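Local coordinates for probable oxidoreductase (Mycobacterium abscessus, PDB 4EYE), which probably acts as an oxidoreductase of the medium-chain dehydrogenase/reductase superfamily, resembling quinone oxidoreductases, although its substrate and reaction remain unassigned, at residues F149-R154 and V163-A168; V281-F286 and A291-E296. All blocks are in the same frame, centred on the assembly; numbering follows the deposited sequence.

Contact 1. Residues F149-R154 and V163-A168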
loop_
_atom_site.group_PDB
_atom_site.type_symbol
_atom_site.label_atom_id
_atom_site.label_comp_id
_atom_site.label_asym_id
_atom_site.label_seq_id
_atom_site.Cartn_x
_atom_site.Cartn_y
_atom_site.Cartn_z
ATOM N N PHE A 149 8.752 -2.929 6.065
ATOM C CA PHE A 149 9.186 -2.105 7.183
ATOM C C PHE A 149 8.496 -2.448 8.506
ATOM O O PHE A 149 9.168 -2.628 9.506
ATOM C CB PHE A 149 8.926 -0.646 6.830
ATOM C CG PHE A 149 9.046 0.307 7.984
ATOM C CD1 PHE A 149 10.298 0.599 8.550
ATOM C CD2 PHE A 149 7.939 0.983 8.440
ATOM C CE1 PHE A 149 10.414 1.531 9.568
ATOM C CE2 PHE A 149 8.050 1.919 9.480
ATOM C CZ PHE A 149 9.284 2.195 10.032
ATOM N N ALA A 150 7.165 -2.545 8.500
ATOM C CA ALA A 150 6.411 -2.884 9.714
ATOM C C ALA A 150 6.877 -4.190 10.316
ATOM O O ALA A 150 7.045 -4.313 11.543
ATOM C CB ALA A 150 4.886 -2.999 9.428
ATOM N N TYR A 151 7.010 -5.190 9.463
ATOM C CA TYR A 151 7.439 -6.516 9.920
ATOM C C TYR A 151 8.922 -6.624 10.272
ATOM O O TYR A 151 9.306 -7.100 11.376
ATOM C CB TYR A 151 7.117 -7.542 8.848
ATOM C CG TYR A 151 5.661 -7.919 8.735
ATOM C CD1 TYR A 151 4.834 -7.965 9.833
ATOM C CD2 TYR A 151 5.126 -8.291 7.499
ATOM C CE1 TYR A 151 3.507 -8.377 9.717
ATOM C CE2 TYR A 151 3.812 -8.659 7.375
ATOM C CZ TYR A 151 3.000 -8.720 8.453
ATOM O OH TYR A 151 1.686 -9.169 8.274
ATOM N N ALA A 152 9.772 -6.143 9.389
ATOM C CA ALA A 152 11.207 -6.353 9.549
ATOM C C ALA A 152 11.799 -5.409 10.570
ATOM O O ALA A 152 12.615 -5.834 11.378
ATOM C CB ALA A 152 11.900 -6.193 8.226
ATOM N N ARG A 153 11.418 -4.136 10.548
ATOM C CA ARG A 153 12.053 -3.151 11.387
ATOM C C ARG A 153 11.294 -2.885 12.680
ATOM O O ARG A 153 11.877 -2.863 13.757
ATOM C CB ARG A 153 12.247 -1.845 10.623
ATOM C CG ARG A 153 12.914 -0.738 11.426
ATOM C CD ARG A 153 14.428 -0.897 11.505
ATOM N NE ARG A 153 15.034 0.341 12.008
ATOM C CZ ARG A 153 16.212 0.811 11.643
ATOM N NH1 ARG A 153 16.948 0.190 10.715
ATOM N NH2 ARG A 153 16.653 1.928 12.168
ATOM N N ARG A 154 9.986 -2.699 12.587
ATOM C CA ARG A 154 9.225 -2.259 13.747
ATOM C C ARG A 154 8.810 -3.398 14.647
ATOM O O ARG A 154 9.046 -3.360 15.864
ATOM C CB ARG A 154 7.996 -1.476 13.315
ATOM C CG ARG A 154 8.316 -0.167 12.627
ATOM C CD ARG A 154 9.048 0.846 13.509
ATOM N NE ARG A 154 8.218 1.276 14.600
ATOM C CZ ARG A 154 8.525 1.193 15.896
ATOM N NH1 ARG A 154 9.708 0.782 16.301
ATOM N NH2 ARG A 154 7.614 1.576 16.794
ATOM N N VAL A 163 0.386 -14.287 13.030
ATOM C CA VAL A 163 0.001 -12.903 12.797
ATOM C C VAL A 163 -1.477 -12.828 12.513
ATOM O O VAL A 163 -2.001 -13.592 11.701
ATOM C CB VAL A 163 0.802 -12.296 11.622
ATOM C CG1 VAL A 163 0.407 -10.821 11.353
ATOM C CG2 VAL A 163 2.295 -12.412 11.910
ATOM N N LEU A 164 -2.155 -11.928 13.223
ATOM C CA LEU A 164 -3.530 -11.610 12.966
ATOM C C LEU A 164 -3.527 -10.374 12.073
ATOM O O LEU A 164 -3.009 -9.327 12.481
ATOM C CB LEU A 164 -4.301 -11.279 14.246
ATOM C CG LEU A 164 -5.733 -10.758 14.077
ATOM C CD1 LEU A 164 -6.528 -11.926 13.518
ATOM C CD2 LEU A 164 -6.332 -10.221 15.390
ATOM N N VAL A 165 -4.150 -10.491 10.912
ATOM C CA VAL A 165 -4.272 -9.364 9.985
ATOM C C VAL A 165 -5.736 -8.936 9.960
ATOM O O VAL A 165 -6.611 -9.713 9.595
ATOM C CB VAL A 165 -3.788 -9.680 8.547
ATOM C CG1 VAL A 165 -3.980 -8.440 7.651
ATOM C CG2 VAL A 165 -2.312 -10.136 8.529
ATOM N N LEU A 166 -5.978 -7.687 10.338
ATOM C CA LEU A 166 -7.319 -7.084 10.290
ATOM C C LEU A 166 -7.472 -6.328 8.966
ATOM O O LEU A 166 -6.476 -6.039 8.269
ATOM C CB LEU A 166 -7.498 -6.144 11.486
ATOM C CG LEU A 166 -7.444 -6.814 12.895
ATOM C CD1 LEU A 166 -7.426 -5.801 14.018
ATOM C CD2 LEU A 166 -8.669 -7.675 13.084
ATOM N N GLY A 167 -8.713 -5.989 8.610
ATOM C CA GLY A 167 -8.991 -5.307 7.306
ATOM C C GLY A 167 -8.327 -6.041 6.134
ATOM O O GLY A 167 -7.704 -5.437 5.251
ATOM N N ALA A 168 -8.401 -7.364 6.191
ATOM C CA ALA A 168 -7.433 -8.232 5.525
ATOM C C ALA A 168 -7.533 -8.200 3.999
ATOM O O ALA A 168 -6.539 -8.432 3.349
ATOM C CB ALA A 168 -7.580 -9.650 6.030
#
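Tyr151 brings the hydroxyl end of its side chain against two valines of a central strand of a Rossmann-type domain. Its OH stands 3.7 Å from Val163 CG1 and 4.1 Å from Val165 CG2, and one ring carbon, CE1, follows at 4.3 Å from Val163 CG1. The approach illustrates how a helix can touch a parallel sheet through one long side chain: the CA atoms of Tyr151 and Val163 are 10.2 Å apart, and the two side chains reach for each other from opposite directions, whereas Val165 lies across the tyrosine at about a right angle. With CG beside the backbone N (chi1 -75°), Tyr151 directs its ring from helix 143-154 into a buried layer, where Met230 and Val232 of the neighbouring strand also touch it. Past Val165 the chain runs into a glycine-rich turn, consistent with the dinucleotide-binding loop of this fold. The hydroxyl, though set beside methyl groups, has a polar partner on helix 171-182: Tyr151 OH is hydrogen-bonded to Ala176 O.

Contact 2. Residues V281-F286 and A291-E296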
loop_
_atom_site.group_PDB
_atom_site.type_symbol
_atom_site.label_atom_id
_atom_site.label_comp_id
_atom_site.label_asym_id
_atom_site.label_seq_id
_atom_site.Cartn_x
_atom_site.Cartn_y
_atom_site.Cartn_z
ATOM N N VAL A 281 3.734 2.573 13.588
ATOM C CA VAL A 281 4.306 2.341 12.282
ATOM C C VAL A 281 3.976 3.575 11.437
ATOM O O VAL A 281 2.822 3.811 11.109
ATOM C CB VAL A 281 3.716 1.081 11.608
ATOM C CG1 VAL A 281 4.337 0.875 10.217
ATOM C CG2 VAL A 281 3.893 -0.177 12.485
ATOM N N ALA A 282 4.991 4.351 11.081
ATOM C CA ALA A 282 4.821 5.564 10.272
ATOM C C ALA A 282 5.955 5.544 9.259
ATOM O O ALA A 282 7.017 6.062 9.516
ATOM C CB ALA A 282 4.886 6.849 11.152
ATOM N N TRP A 283 5.701 4.905 8.113
ATOM C CA TRP A 283 6.745 4.581 7.133
ATOM C C TRP A 283 7.287 5.824 6.476
ATOM O O TRP A 283 8.523 6.026 6.401
ATOM C CB TRP A 283 6.145 3.630 6.122
ATOM C CG TRP A 283 6.954 3.295 4.915
ATOM C CD1 TRP A 283 6.513 3.246 3.600
ATOM C CD2 TRP A 283 8.370 2.922 4.866
ATOM N NE1 TRP A 283 7.527 2.892 2.776
ATOM C CE2 TRP A 283 8.676 2.705 3.470
ATOM C CE3 TRP A 283 9.393 2.830 5.805
ATOM C CZ2 TRP A 283 9.940 2.332 3.046
ATOM C CZ3 TRP A 283 10.673 2.477 5.371
ATOM C CH2 TRP A 283 10.933 2.202 4.037
ATOM N N GLY A 284 6.359 6.655 5.976
ATOM C CA GLY A 284 6.711 7.955 5.333
ATOM C C GLY A 284 7.639 8.762 6.220
ATOM O O GLY A 284 8.713 9.193 5.809
ATOM N N GLU A 285 7.256 8.906 7.487
ATOM C CA GLU A 285 8.041 9.677 8.420
ATOM C C GLU A 285 9.394 9.016 8.646
ATOM O O GLU A 285 10.420 9.683 8.721
ATOM C CB GLU A 285 7.266 9.835 9.736
ATOM C CG GLU A 285 8.003 10.626 10.796
ATOM C CD GLU A 285 8.380 12.005 10.287
ATOM O OE1 GLU A 285 7.521 12.628 9.610
ATOM O OE2 GLU A 285 9.518 12.450 10.542
ATOM N N PHE A 286 9.410 7.702 8.757
ATOM C CA PHE A 286 10.685 6.991 8.948
ATOM C C PHE A 286 11.629 7.182 7.773
ATOM O O PHE A 286 12.821 7.412 7.936
ATOM C CB PHE A 286 10.423 5.485 9.169
ATOM C CG PHE A 286 11.666 4.697 9.459
ATOM C CD1 PHE A 286 12.209 4.681 10.735
ATOM C CD2 PHE A 286 12.310 3.999 8.450
ATOM C CE1 PHE A 286 13.359 3.947 11.001
ATOM C CE2 PHE A 286 13.495 3.293 8.701
ATOM C CZ PHE A 286 14.014 3.262 9.971
ATOM N N ALA A 291 16.554 7.441 4.642
ATOM C CA ALA A 291 16.264 7.187 3.240
ATOM C C ALA A 291 16.941 5.887 2.731
ATOM O O ALA A 291 16.362 5.183 1.915
ATOM C CB ALA A 291 16.611 8.399 2.363
ATOM N N ASP A 292 18.114 5.545 3.245
ATOM C CA ASP A 292 18.814 4.333 2.825
ATOM C C ASP A 292 18.141 3.022 3.231
ATOM O O ASP A 292 18.432 2.004 2.645
ATOM C CB ASP A 292 20.247 4.320 3.332
ATOM C CG ASP A 292 21.060 5.471 2.775
ATOM O OD1 ASP A 292 20.568 6.174 1.872
ATOM O OD2 ASP A 292 22.192 5.667 3.231
ATOM N N TYR A 293 17.207 3.057 4.182
ATOM C CA TYR A 293 16.470 1.843 4.525
ATOM C C TYR A 293 15.680 1.351 3.312
ATOM O O TYR A 293 15.455 0.139 3.150
ATOM C CB TYR A 293 15.600 2.017 5.747
ATOM C CG TYR A 293 14.982 0.712 6.213
ATOM C CD1 TYR A 293 15.766 -0.301 6.780
ATOM C CD2 TYR A 293 13.627 0.490 6.094
ATOM C CE1 TYR A 293 15.183 -1.483 7.215
ATOM C CE2 TYR A 293 13.042 -0.686 6.521
ATOM C CZ TYR A 293 13.828 -1.668 7.095
ATOM O OH TYR A 293 13.238 -2.861 7.498
ATOM N N LEU A 294 15.300 2.288 2.443
ATOM C CA LEU A 294 14.600 1.954 1.225
ATOM C C LEU A 294 15.323 0.907 0.369
ATOM O O LEU A 294 14.675 0.094 -0.259
ATOM C CB LEU A 294 14.353 3.214 0.407
ATOM C CG LEU A 294 13.339 3.132 -0.731
ATOM C CD1 LEU A 294 11.911 2.740 -0.272
ATOM C CD2 LEU A 294 13.330 4.519 -1.365
ATOM N N TYR A 295 16.659 0.916 0.358
ATOM C CA TYR A 295 17.396 -0.097 -0.378
ATOM C C TYR A 295 17.152 -1.479 0.209
ATOM O O TYR A 295 17.064 -2.457 -0.538
ATOM C CB TYR A 295 18.917 0.105 -0.355
ATOM C CG TYR A 295 19.486 1.442 -0.771
ATOM C CD1 TYR A 295 18.906 2.238 -1.765
ATOM C CD2 TYR A 295 20.642 1.922 -0.130
ATOM C CE1 TYR A 295 19.483 3.464 -2.112
ATOM C CE2 TYR A 295 21.212 3.126 -0.476
ATOM C CZ TYR A 295 20.647 3.887 -1.470
ATOM O OH TYR A 295 21.276 5.098 -1.776
ATOM N N GLU A 296 17.049 -1.539 1.528
ATOM C CA GLU A 296 16.790 -2.795 2.236
ATOM C C GLU A 296 15.373 -3.300 2.033
ATOM O O GLU A 296 15.178 -4.480 1.900
ATOM C CB GLU A 296 17.035 -2.651 3.748
ATOM C CG GLU A 296 17.132 -4.002 4.417
ATOM C CD GLU A 296 17.311 -3.973 5.947
ATOM O OE1 GLU A 296 16.637 -4.827 6.604
ATOM O OE2 GLU A 296 18.144 -3.190 6.435
#
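The Trp283 and Tyr293 rings meet rim to rim, while Phe286 turns an edge toward a face of Tyr293. Trp283 CZ3 lies in the plane of the tyrosine ring, at its edge, 3.6 Å from Tyr293 CD2; that same tyrosine carbon sits near the indole plane, so neither ring covers the other. Farther round the benzene half of the indole, Leu294 CD1 comes to the edge at Trp283 CZ2, 3.9 Å away. The Phe286 and Tyr293 rings make an offset T-shaped pair, with planes at 86° and centroids 5.6 Å apart. Phe286 CE2 leads this approach, lying 3.8 Å from both Tyr293 CD2 and Tyr293 CB, so the approach falls near the CB end of the tyrosine ring, not at its centre.

The two helices follow one another in the chain, in the part of the Rossmann-type domain after the outermost parallel strand, 277-280. Ala282 occupies the N-cap position of helix 283-289, and its O accepts the first-turn bond from Phe286 N. A short connection then leads into helix 293-306. The pair is a worked case of two successive helices joined by aromatic side chains: Trp283 and Phe286, three residues apart, both set CG anti to the backbone N (chi1 172° and -176°), and their rings converge on Tyr293 from the first turn of one helix. His290, in the short connection, stacks on the Phe286 ring, and Arg153 of helix 143-154 makes a cation-pi contact with Tyr293. The pyrrole side of Trp283 has a different neighbour: NE1 forms a weak hydrogen bond to O4 of a bound methylpentanediol, probably from the crystallisation liquor.

Helix 143-154 takes part in both settings, using different sides. In contact 1 it turns Tyr151 inward to the buried middle of the parallel sheet, where valine methyls lie beside a hydroxyl bonded to a helix carbonyl. Its residues Phe149 and Arg153 instead meet contact 2, a partly buried aromatic cluster between the two helices that follow strand 277-280 in the chain. Phe149 CE1 packs 3.3 Å from Phe286 CD2, and Phe149 CG lies 3.4 Å from Trp283 CE3, extending the cluster onto the helix. The two contact centres are 15 Å apart. The pair shows how chemistry can follow position: aliphatic packing with a buried polar tip against a central strand, ring edges and faces nearer the periphery.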